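Local coordinates for protein acinetobacter secreted protease CpaA (Acinetobacter nosocomialis M2, PDB 6O38) that probably cleaves glycoproteins as a type II-secreted zinc metalloprotease, and forms a complex with its chaperone CpaB, at residues A[110-114]-A[115-119]; A[402-405]-A[406-410]; A[430-433]-A[434-437]; A[448-452]-A[453-457]. All blocks are in the same frame, centred on the assembly; numbering follows the deposited sequence.

Contact 1. Residues A[110-114]-A[115-119]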
loop_
_atom_site.group_PDB
_atom_site.type_symbol
_atom_site.label_atom_id
_atom_site.label_comp_id
_atom_site.label_asym_id
_atom_site.label_seq_id
_atom_site.Cartn_x
_atom_site.Cartn_y
_atom_site.Cartn_z
ATOM N N PRO A 110 -2.364 18.484 29.864
ATOM C CA PRO A 110 -0.999 18.998 29.666
ATOM C C PRO A 110 -0.059 17.875 29.248
ATOM O O PRO A 110 0.050 16.854 29.931
ATOM C CB PRO A 110 -0.630 19.561 31.043
ATOM C CG PRO A 110 -1.428 18.731 31.998
ATOM C CD PRO A 110 -2.718 18.389 31.293
ATOM N N LEU A 111 0.616 18.065 28.119
ATOM C CA LEU A 111 1.579 17.102 27.609
ATOM C C LEU A 111 2.992 17.665 27.695
ATOM O O LEU A 111 3.208 18.872 27.549
ATOM C CB LEU A 111 1.262 16.722 26.160
ATOM C CG LEU A 111 -0.057 15.984 25.922
ATOM C CD1 LEU A 111 -0.189 15.592 24.461
ATOM C CD2 LEU A 111 -0.164 14.763 26.822
ATOM N N THR A 112 3.952 16.778 27.937
ATOM C CA THR A 112 5.357 17.152 27.963
ATOM C C THR A 112 5.920 17.107 26.542
ATOM O O THR A 112 5.188 16.943 25.562
ATOM C CB THR A 112 6.134 16.239 28.909
ATOM O OG1 THR A 112 6.200 14.919 28.354
ATOM C CG2 THR A 112 5.456 16.179 30.270
ATOM N N THR A 113 7.237 17.250 26.419
ATOM C CA THR A 113 7.915 17.161 25.133
ATOM C C THR A 113 8.344 15.739 24.792
ATOM O O THR A 113 8.979 15.533 23.753
ATOM C CB THR A 113 9.136 18.085 25.108
ATOM O OG1 THR A 113 10.097 17.637 26.073
ATOM C CG2 THR A 113 8.727 19.514 25.430
ATOM N N ALA A 114 8.022 14.765 25.640
ATOM C CA ALA A 114 8.370 13.379 25.362
ATOM C C ALA A 114 7.662 12.889 24.106
ATOM O O ALA A 114 6.496 13.213 23.861
ATOM C CB ALA A 114 8.007 12.491 26.553
ATOM N N THR A 115 8.387 12.110 23.299
ATOM C CA THR A 115 7.827 11.603 22.049
ATOM C C THR A 115 6.595 10.743 22.301
ATOM O O THR A 115 5.601 10.841 21.571
ATOM C CB THR A 115 8.891 10.810 21.286
ATOM O OG1 THR A 115 9.933 11.696 20.857
ATOM C CG2 THR A 115 8.285 10.125 20.069
HETATM N N MSE A 116 6.632 9.909 23.335
HETATM C CA MSE A 116 5.499 9.046 23.645
HETATM C C MSE A 116 4.978 9.281 25.059
HETATM O O MSE A 116 5.740 9.272 26.026
HETATM C CB MSE A 116 5.883 7.578 23.464
HETATM C CG MSE A 116 4.753 6.609 23.751
HETATM SE SE MSE A 116 5.052 4.880 22.914
HETATM C CE MSE A 116 5.099 5.477 21.059
ATOM N N GLN A 117 3.668 9.495 25.167
ATOM C CA GLN A 117 3.017 9.739 26.444
ATOM C C GLN A 117 1.702 8.975 26.483
ATOM O O GLN A 117 1.172 8.560 25.450
ATOM C CB GLN A 117 2.763 11.236 26.675
ATOM C CG GLN A 117 4.006 12.105 26.571
ATOM C CD GLN A 117 3.711 13.571 26.810
ATOM O OE1 GLN A 117 3.048 13.934 27.782
ATOM N NE2 GLN A 117 4.195 14.424 25.914
ATOM N N LYS A 118 1.181 8.784 27.693
ATOM C CA LYS A 118 -0.076 8.080 27.905
ATOM C C LYS A 118 -1.044 8.976 28.661
ATOM O O LYS A 118 -0.701 9.515 29.718
ATOM C CB LYS A 118 0.145 6.777 28.678
ATOM C CG LYS A 118 -1.140 6.039 29.023
ATOM C CD LYS A 118 -0.864 4.595 29.410
ATOM C CE LYS A 118 -1.329 4.306 30.829
ATOM N NZ LYS A 118 -1.848 2.918 30.973
ATOM N N VAL A 119 -2.248 9.134 28.120
ATOM C CA VAL A 119 -3.339 9.814 28.809
ATOM C C VAL A 119 -4.295 8.744 29.317
ATOM O O VAL A 119 -4.919 8.028 28.524
ATOM C CB VAL A 119 -4.056 10.814 27.887
ATOM C CG1 VAL A 119 -5.263 11.412 28.593
ATOM C CG2 VAL A 119 -3.096 11.910 27.455
#
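The backbone N of Thr-112 donates to OE1 of Gln-117 over 3.0 Å, at an N-H...O angle of 161°, and the rest of the carboxamide is taken up by the same turn. The N-H does not meet OE1 end-on: it arrives at 99° to the C=O bond. On the amide's nitrogen side, NE2 of Gln-117 reaches O of Thr-112 at 2.7 Å, a weak bond because it is strongly bent, and O of Ala-114 at 3.3 Å, also weak. One side chain thus reads a donor and two acceptors of the loop, which together probably limit the rotation of its flat end, although of the three the bond to OE1 alone is not weak. Gln-117 can span the gap because its chain runs straight beyond CG, with chi2 at 180°. The loop has its own brace, an ST turn in which N of Ala-114 donates to OG1 of Thr-112 at 3.3 Å. Next to the amide, Leu-111 brings CD2 to 3.5 Å from OE1 of Gln-117 and to 4.1 Å from CG2 of Val-119, giving the polar bridge an apolar flank. The selenomethionine Met-116 turns the other way, onto Leu-69 and Tyr-80. Strand 116-121 lies between the parallel strands 90-98 and 141-146 in the region of the StcE-type beta-sandwich domains, and Leu-111 and Val-119 both pack on Val-98 and Val-142.

Contact 2. Residues A[402-405]-A[406-410]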
loop_
_atom_site.group_PDB
_atom_site.type_symbol
_atom_site.label_atom_id
_atom_site.label_comp_id
_atom_site.label_asym_id
_atom_site.label_seq_id
_atom_site.Cartn_x
_atom_site.Cartn_y
_atom_site.Cartn_z
ATOM N N VAL A 402 5.441 -1.199 -15.788
ATOM C CA VAL A 402 4.140 -1.433 -16.409
ATOM C C VAL A 402 3.159 -2.003 -15.391
ATOM O O VAL A 402 2.006 -1.566 -15.304
ATOM C CB VAL A 402 4.287 -2.360 -17.629
ATOM C CG1 VAL A 402 2.926 -2.656 -18.240
ATOM C CG2 VAL A 402 5.214 -1.741 -18.662
ATOM N N ASN A 403 3.605 -2.988 -14.606
ATOM C CA ASN A 403 2.724 -3.612 -13.623
ATOM C C ASN A 403 2.269 -2.613 -12.567
ATOM O O ASN A 403 1.113 -2.646 -12.128
ATOM C CB ASN A 403 3.429 -4.801 -12.969
ATOM C CG ASN A 403 3.681 -5.935 -13.941
ATOM O OD1 ASN A 403 2.900 -6.158 -14.867
ATOM N ND2 ASN A 403 4.778 -6.655 -13.739
ATOM N N LEU A 404 3.163 -1.716 -12.146
ATOM C CA LEU A 404 2.786 -0.723 -11.144
ATOM C C LEU A 404 1.797 0.285 -11.714
ATOM O O LEU A 404 0.886 0.734 -11.007
ATOM C CB LEU A 404 4.032 -0.017 -10.610
ATOM C CG LEU A 404 3.786 1.025 -9.518
ATOM C CD1 LEU A 404 3.250 0.360 -8.262
ATOM C CD2 LEU A 404 5.059 1.795 -9.218
ATOM N N THR A 405 1.960 0.656 -12.985
ATOM C CA THR A 405 1.007 1.561 -13.620
ATOM C C THR A 405 -0.379 0.932 -13.694
ATOM O O THR A 405 -1.385 1.576 -13.373
ATOM C CB THR A 405 1.498 1.950 -15.015
ATOM O OG1 THR A 405 2.830 2.469 -14.926
ATOM C CG2 THR A 405 0.588 3.009 -15.620
ATOM N N ASN A 406 -0.450 -0.332 -14.121
ATOM C CA ASN A 406 -1.740 -1.009 -14.209
ATOM C C ASN A 406 -2.364 -1.194 -12.831
ATOM O O ASN A 406 -3.590 -1.124 -12.684
ATOM C CB ASN A 406 -1.585 -2.356 -14.915
ATOM C CG ASN A 406 -1.239 -2.206 -16.383
ATOM O OD1 ASN A 406 -1.529 -1.181 -17.000
ATOM N ND2 ASN A 406 -0.620 -3.234 -16.952
ATOM N N LEU A 407 -1.539 -1.438 -11.810
ATOM C CA LEU A 407 -2.062 -1.538 -10.453
ATOM C C LEU A 407 -2.598 -0.195 -9.971
ATOM O O LEU A 407 -3.662 -0.133 -9.343
ATOM C CB LEU A 407 -0.979 -2.056 -9.507
ATOM C CG LEU A 407 -1.348 -2.074 -8.021
ATOM C CD1 LEU A 407 -2.448 -3.090 -7.756
ATOM C CD2 LEU A 407 -0.128 -2.363 -7.161
ATOM N N THR A 408 -1.872 0.889 -10.254
ATOM C CA THR A 408 -2.343 2.218 -9.876
ATOM C C THR A 408 -3.629 2.577 -10.610
ATOM O O THR A 408 -4.564 3.123 -10.012
ATOM C CB THR A 408 -1.257 3.257 -10.158
ATOM O OG1 THR A 408 -0.068 2.918 -9.433
ATOM C CG2 THR A 408 -1.719 4.645 -9.740
ATOM N N ALA A 409 -3.692 2.279 -11.910
ATOM C CA ALA A 409 -4.893 2.578 -12.682
ATOM C C ALA A 409 -6.091 1.783 -12.178
ATOM O O ALA A 409 -7.197 2.321 -12.058
ATOM C CB ALA A 409 -4.648 2.294 -14.164
ATOM N N GLU A 410 -5.888 0.498 -11.876
ATOM C CA GLU A 410 -6.994 -0.340 -11.423
ATOM C C GLU A 410 -7.491 0.092 -10.049
ATOM O O GLU A 410 -8.696 0.041 -9.776
ATOM C CB GLU A 410 -6.563 -1.806 -11.407
ATOM C CG GLU A 410 -7.695 -2.788 -11.164
ATOM C CD GLU A 410 -7.280 -4.223 -11.422
ATOM O OE1 GLU A 410 -6.950 -4.546 -12.584
ATOM O OE2 GLU A 410 -7.280 -5.026 -10.465
#
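Regular alpha-helical bonds join the two halves of this continuous helical stretch, from N of Asn-406 to O of Val-402 (3.0 Å), N of Leu-407 to O of Asn-403 and N of Ala-409 to O of Thr-405. O of Leu-404 carries a double load. It accepts from N of Thr-408 at 2.9 Å and from OG1 of the same residue, also at 2.9 Å, the two donors coming from opposite faces of its carbonyl plane. The hydroxyl can fold back on the helix because OG1 stands beside its own backbone N (chi1 -58°), and the same OG1 also bonds to NH1 of Arg-497. The side chains of Val-402 and Asn-406 lie side by side, with CG1 of Val-402 3.8 Å from ND2 of Asn-406. That amide turns to strand 416-425, where OD1 accepts from N of Leu-418. On another flank CD1 of Leu-404 and CD2 of Leu-407 come within a loose 4.5 Å, and Phe-144 of the chaperone CpaB packs on both leucines. Val-402 and Thr-405 touch both strand 416-425 and helix 496-504, and the side chain of Thr-405 is about 13 Å from the zinc. Helix 496-504 carries His-498 and His-502, which bind the metal together with His-508 in the HExxHxxGxxH pattern of metzincin proteases.

Contact 3. Residues A[430-433]-A[434-437]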
loop_
_atom_site.group_PDB
_atom_site.type_symbol
_atom_site.label_atom_id
_atom_site.label_comp_id
_atom_site.label_asym_id
_atom_site.label_seq_id
_atom_site.Cartn_x
_atom_site.Cartn_y
_atom_site.Cartn_z
ATOM N N ALA A 430 20.970 11.591 -28.670
ATOM C CA ALA A 430 20.705 12.767 -27.853
ATOM C C ALA A 430 21.719 12.814 -26.722
ATOM O O ALA A 430 22.036 11.782 -26.127
ATOM C CB ALA A 430 19.282 12.748 -27.283
ATOM N N ALA A 431 22.218 14.015 -26.430
ATOM C CA ALA A 431 23.123 14.192 -25.304
ATOM C C ALA A 431 22.401 14.191 -23.963
ATOM O O ALA A 431 23.032 13.919 -22.936
ATOM C CB ALA A 431 23.912 15.493 -25.462
ATOM N N THR A 432 21.102 14.491 -23.948
ATOM C CA THR A 432 20.324 14.570 -22.719
ATOM C C THR A 432 19.003 13.831 -22.884
ATOM O O THR A 432 18.543 13.570 -24.000
ATOM C CB THR A 432 20.035 16.027 -22.315
ATOM O OG1 THR A 432 19.216 16.648 -23.317
ATOM C CG2 THR A 432 21.328 16.815 -22.159
ATOM N N LEU A 433 18.392 13.496 -21.744
ATOM C CA LEU A 433 17.083 12.853 -21.765
ATOM C C LEU A 433 16.025 13.818 -22.287
ATOM O O LEU A 433 15.080 13.411 -22.973
ATOM C CB LEU A 433 16.725 12.350 -20.370
ATOM C CG LEU A 433 15.651 11.259 -20.293
ATOM C CD1 LEU A 433 16.066 10.018 -21.092
ATOM C CD2 LEU A 433 15.349 10.888 -18.847
ATOM N N LYS A 434 16.183 15.110 -21.972
ATOM C CA LYS A 434 15.292 16.145 -22.486
ATOM C C LYS A 434 15.334 16.194 -24.003
ATOM O O LYS A 434 14.303 16.363 -24.661
ATOM C CB LYS A 434 15.742 17.495 -21.937
ATOM C CG LYS A 434 14.934 18.699 -22.378
ATOM C CD LYS A 434 15.545 19.969 -21.797
ATOM C CE LYS A 434 14.799 21.212 -22.221
ATOM N NZ LYS A 434 15.408 22.427 -21.606
ATOM N N GLU A 435 16.531 16.061 -24.576
ATOM C CA GLU A 435 16.668 15.997 -26.025
ATOM C C GLU A 435 16.105 14.700 -26.591
ATOM O O GLU A 435 15.555 14.697 -27.698
ATOM C CB GLU A 435 18.138 16.170 -26.404
ATOM C CG GLU A 435 18.375 16.620 -27.832
ATOM C CD GLU A 435 19.833 16.979 -28.083
ATOM O OE1 GLU A 435 20.688 16.581 -27.264
ATOM O OE2 GLU A 435 20.124 17.658 -29.091
ATOM N N ALA A 436 16.226 13.592 -25.852
ATOM C CA ALA A 436 15.781 12.301 -26.369
ATOM C C ALA A 436 14.269 12.253 -26.549
ATOM O O ALA A 436 13.771 11.617 -27.487
ATOM C CB ALA A 436 16.249 11.174 -25.448
ATOM N N ILE A 437 13.520 12.904 -25.657
ATOM C CA ILE A 437 12.066 12.874 -25.761
ATOM C C ILE A 437 11.598 13.618 -27.007
ATOM O O ILE A 437 10.514 13.339 -27.534
ATOM C CB ILE A 437 11.426 13.442 -24.479
ATOM C CG1 ILE A 437 10.042 12.829 -24.255
ATOM C CG2 ILE A 437 11.344 14.961 -24.530
ATOM C CD1 ILE A 437 10.087 11.349 -23.968
#
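An N-cap opens helix 433-439, with Thr-432 as the capping residue. Its OG1 accepts from N of Glu-435 at 3.0 Å and an N-H...O angle of 154°. The hydroxyl faces into the first turn because it sits between its own backbone N and carbonyl carbon (chi1 64°). The Thr-432 side chain crosses that of Glu-435 at about a right angle, with OG1 of Thr-432 3.3 Å from CB of Glu-435. Glu-435 reaches back in turn: its extended chain carries OE1 to N of Ala-431, 3.1 Å away, the donor arriving from above the carboxylate plane. The acceptor thus serves the residue before the cap, so the pair resembles a capping box without meeting its strict definition. Backbone bonds follow from N of Ala-436 to O of Thr-432 and from N of Ile-437 to O of Leu-433. On the apolar side CB of Ala-430 meets CB of Glu-435 at 3.7 Å and CB of Ala-436 at 3.9 Å. Beyond the turn, Leu-433 and Ile-437 pack on Ala-485, and Ile-437 also on Leu-173 of the chaperone CpaB. With backbone N-H groups of the helix start close by, the Glu-435 carboxylate would probably be favoured in its charged form.

Contact 4. Residues A[448-452]-A[453-457]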
loop_
_atom_site.group_PDB
_atom_site.type_symbol
_atom_site.label_atom_id
_atom_site.label_comp_id
_atom_site.label_asym_id
_atom_site.label_seq_id
_atom_site.Cartn_x
_atom_site.Cartn_y
_atom_site.Cartn_z
ATOM N N ASN A 448 9.448 3.201 -36.919
ATOM C CA ASN A 448 9.126 2.058 -37.768
ATOM C C ASN A 448 8.707 0.858 -36.929
ATOM O O ASN A 448 7.729 0.175 -37.256
ATOM C CB ASN A 448 10.315 1.691 -38.655
ATOM C CG ASN A 448 10.589 2.727 -39.724
ATOM O OD1 ASN A 448 9.742 3.569 -40.025
ATOM N ND2 ASN A 448 11.770 2.655 -40.325
ATOM N N GLU A 449 9.438 0.583 -35.847
ATOM C CA GLU A 449 9.054 -0.501 -34.952
ATOM C C GLU A 449 7.724 -0.212 -34.270
ATOM O O GLU A 449 6.941 -1.137 -34.024
ATOM C CB GLU A 449 10.149 -0.736 -33.912
ATOM C CG GLU A 449 9.882 -1.904 -32.975
ATOM C CD GLU A 449 9.882 -3.245 -33.689
ATOM O OE1 GLU A 449 10.493 -3.348 -34.774
ATOM O OE2 GLU A 449 9.271 -4.200 -33.163
ATOM N N ARG A 450 7.454 1.058 -33.957
ATOM C CA ARG A 450 6.156 1.429 -33.403
ATOM C C ARG A 450 5.032 1.092 -34.375
ATOM O O ARG A 450 3.997 0.544 -33.975
ATOM C CB ARG A 450 6.142 2.918 -33.059
ATOM C CG ARG A 450 4.846 3.407 -32.434
ATOM C CD ARG A 450 4.782 4.927 -32.427
ATOM N NE ARG A 450 3.552 5.426 -31.824
ATOM C CZ ARG A 450 3.238 6.714 -31.720
ATOM N NH1 ARG A 450 4.068 7.639 -32.184
ATOM N NH2 ARG A 450 2.096 7.077 -31.154
ATOM N N LYS A 451 5.218 1.411 -35.657
ATOM C CA LYS A 451 4.189 1.125 -36.650
ATOM C C LYS A 451 4.106 -0.366 -36.949
ATOM O O LYS A 451 3.018 -0.893 -37.206
ATOM C CB LYS A 451 4.461 1.913 -37.931
ATOM C CG LYS A 451 4.039 3.371 -37.866
ATOM C CD LYS A 451 4.630 4.170 -39.018
ATOM C CE LYS A 451 5.424 5.365 -38.511
ATOM N NZ LYS A 451 6.093 6.102 -39.621
ATOM N N ARG A 452 5.249 -1.059 -36.936
ATOM C CA ARG A 452 5.261 -2.483 -37.264
ATOM C C ARG A 452 4.421 -3.291 -36.282
ATOM O O ARG A 452 3.704 -4.216 -36.684
ATOM C CB ARG A 452 6.697 -3.003 -37.290
ATOM C CG ARG A 452 6.842 -4.379 -37.923
ATOM C CD ARG A 452 8.258 -4.912 -37.784
ATOM N NE ARG A 452 8.591 -5.211 -36.394
ATOM C CZ ARG A 452 8.225 -6.321 -35.760
ATOM N NH1 ARG A 452 7.514 -7.247 -36.391
ATOM N NH2 ARG A 452 8.572 -6.509 -34.495
ATOM N N ILE A 453 4.490 -2.958 -34.994
ATOM C CA ILE A 453 3.762 -3.692 -33.965
ATOM C C ILE A 453 2.508 -2.952 -33.514
ATOM O O ILE A 453 1.832 -3.402 -32.583
ATOM C CB ILE A 453 4.668 -4.008 -32.765
ATOM C CG1 ILE A 453 5.025 -2.720 -32.019
ATOM C CG2 ILE A 453 5.923 -4.730 -33.225
ATOM C CD1 ILE A 453 6.025 -2.917 -30.900
ATOM N N LEU A 454 2.185 -1.823 -34.150
ATOM C CA LEU A 454 0.992 -1.037 -33.829
ATOM C C LEU A 454 0.993 -0.598 -32.366
ATOM O O LEU A 454 0.009 -0.757 -31.641
ATOM C CB LEU A 454 -0.286 -1.806 -34.174
ATOM C CG LEU A 454 -0.485 -2.138 -35.651
ATOM C CD1 LEU A 454 -1.736 -2.978 -35.850
ATOM C CD2 LEU A 454 -0.556 -0.862 -36.472
ATOM N N ALA A 455 2.120 -0.043 -31.929
ATOM C CA ALA A 455 2.245 0.464 -30.569
ATOM C C ALA A 455 1.553 1.816 -30.470
ATOM O O ALA A 455 1.873 2.741 -31.224
ATOM C CB ALA A 455 3.714 0.575 -30.173
ATOM N N ASP A 456 0.596 1.931 -29.544
ATOM C CA ASP A 456 -0.085 3.206 -29.350
ATOM C C ASP A 456 0.854 4.260 -28.778
ATOM O O ASP A 456 0.658 5.457 -29.015
ATOM C CB ASP A 456 -1.296 3.017 -28.437
ATOM C CG ASP A 456 -2.413 2.240 -29.107
ATOM O OD1 ASP A 456 -2.749 2.561 -30.266
ATOM O OD2 ASP A 456 -2.950 1.305 -28.478
ATOM N N GLY A 457 1.876 3.837 -28.033
ATOM C CA GLY A 457 2.837 4.762 -27.469
ATOM C C GLY A 457 4.200 4.115 -27.368
ATOM O O GLY A 457 4.366 2.915 -27.602
#
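Two side-chain bonds of Arg-450 hold the chain that leaves the helix: NE donates to O of Ala-455 at 3.2 Å, and NH2 to O of Asp-456 at 3.0 Å. The first acceptor lies in the guanidinium plane, whereas the second is tilted out of it, and NH2 stands 54° above the carbonyl plane of Asp-456. The arginine covers the distance because its chain is fully extended, with CG anti to N (chi1 -178°), and on the way CG passes 3.8 Å from CB of Ala-455. The helix itself ends in a Schellman motif. N of Ala-455 donates to O of Arg-450 over 2.8 Å, within the carbonyl plane, while N of Leu-454 makes a weak bond to O of Lys-451. Leu-454, the C-prime residue, has the positive phi (58°) that lets the chain turn out of the helix. Beside the turn, Arg-452 grips Glu-449 side-on in a salt bridge, NE to OE1 and NH2 to OE2, the latter at 2.8 Å and on the syn lone pair. CG2 of Ile-453 lies over one face of that guanidinium, 3.4 Å from NH2 of Arg-452. Further out, Ala-479 O takes a second bond from Arg-450 NH2, and Asn-572 donates to Ala-455 O through ND2 and to Asp-456 OD1 through its backbone N. Asp-456 OD2 accepts from N of Asp-376, while Ile-453 and Ala-455 rest on Leu-378 of strand 367-381 and Val-421 of strand 416-425.

Contact 1 stands apart in a beta-sandwich region, its centre 42 Å or more from the others, which all belong to the reprolysin-like protease part. Contact 2 is the buried one, in the middle of a helix, where backbone bonds dominate and side chains look out to strand, chaperone and the zinc-binding helix. Contacts 1, 3 and 4 are partly buried, and contacts 3 and 4 mark opposite kinds of helix end on successive helices, nearest atoms about 10 Å apart: a threonine cap at a start, a Schellman turn at a finish. A carboxamide meets loop backbone in contact 1, a guanidinium does so in contact 4. Strand 416-425 adjoins both contacts 2 and 4, whereas CpaB touches contacts 2 and 3.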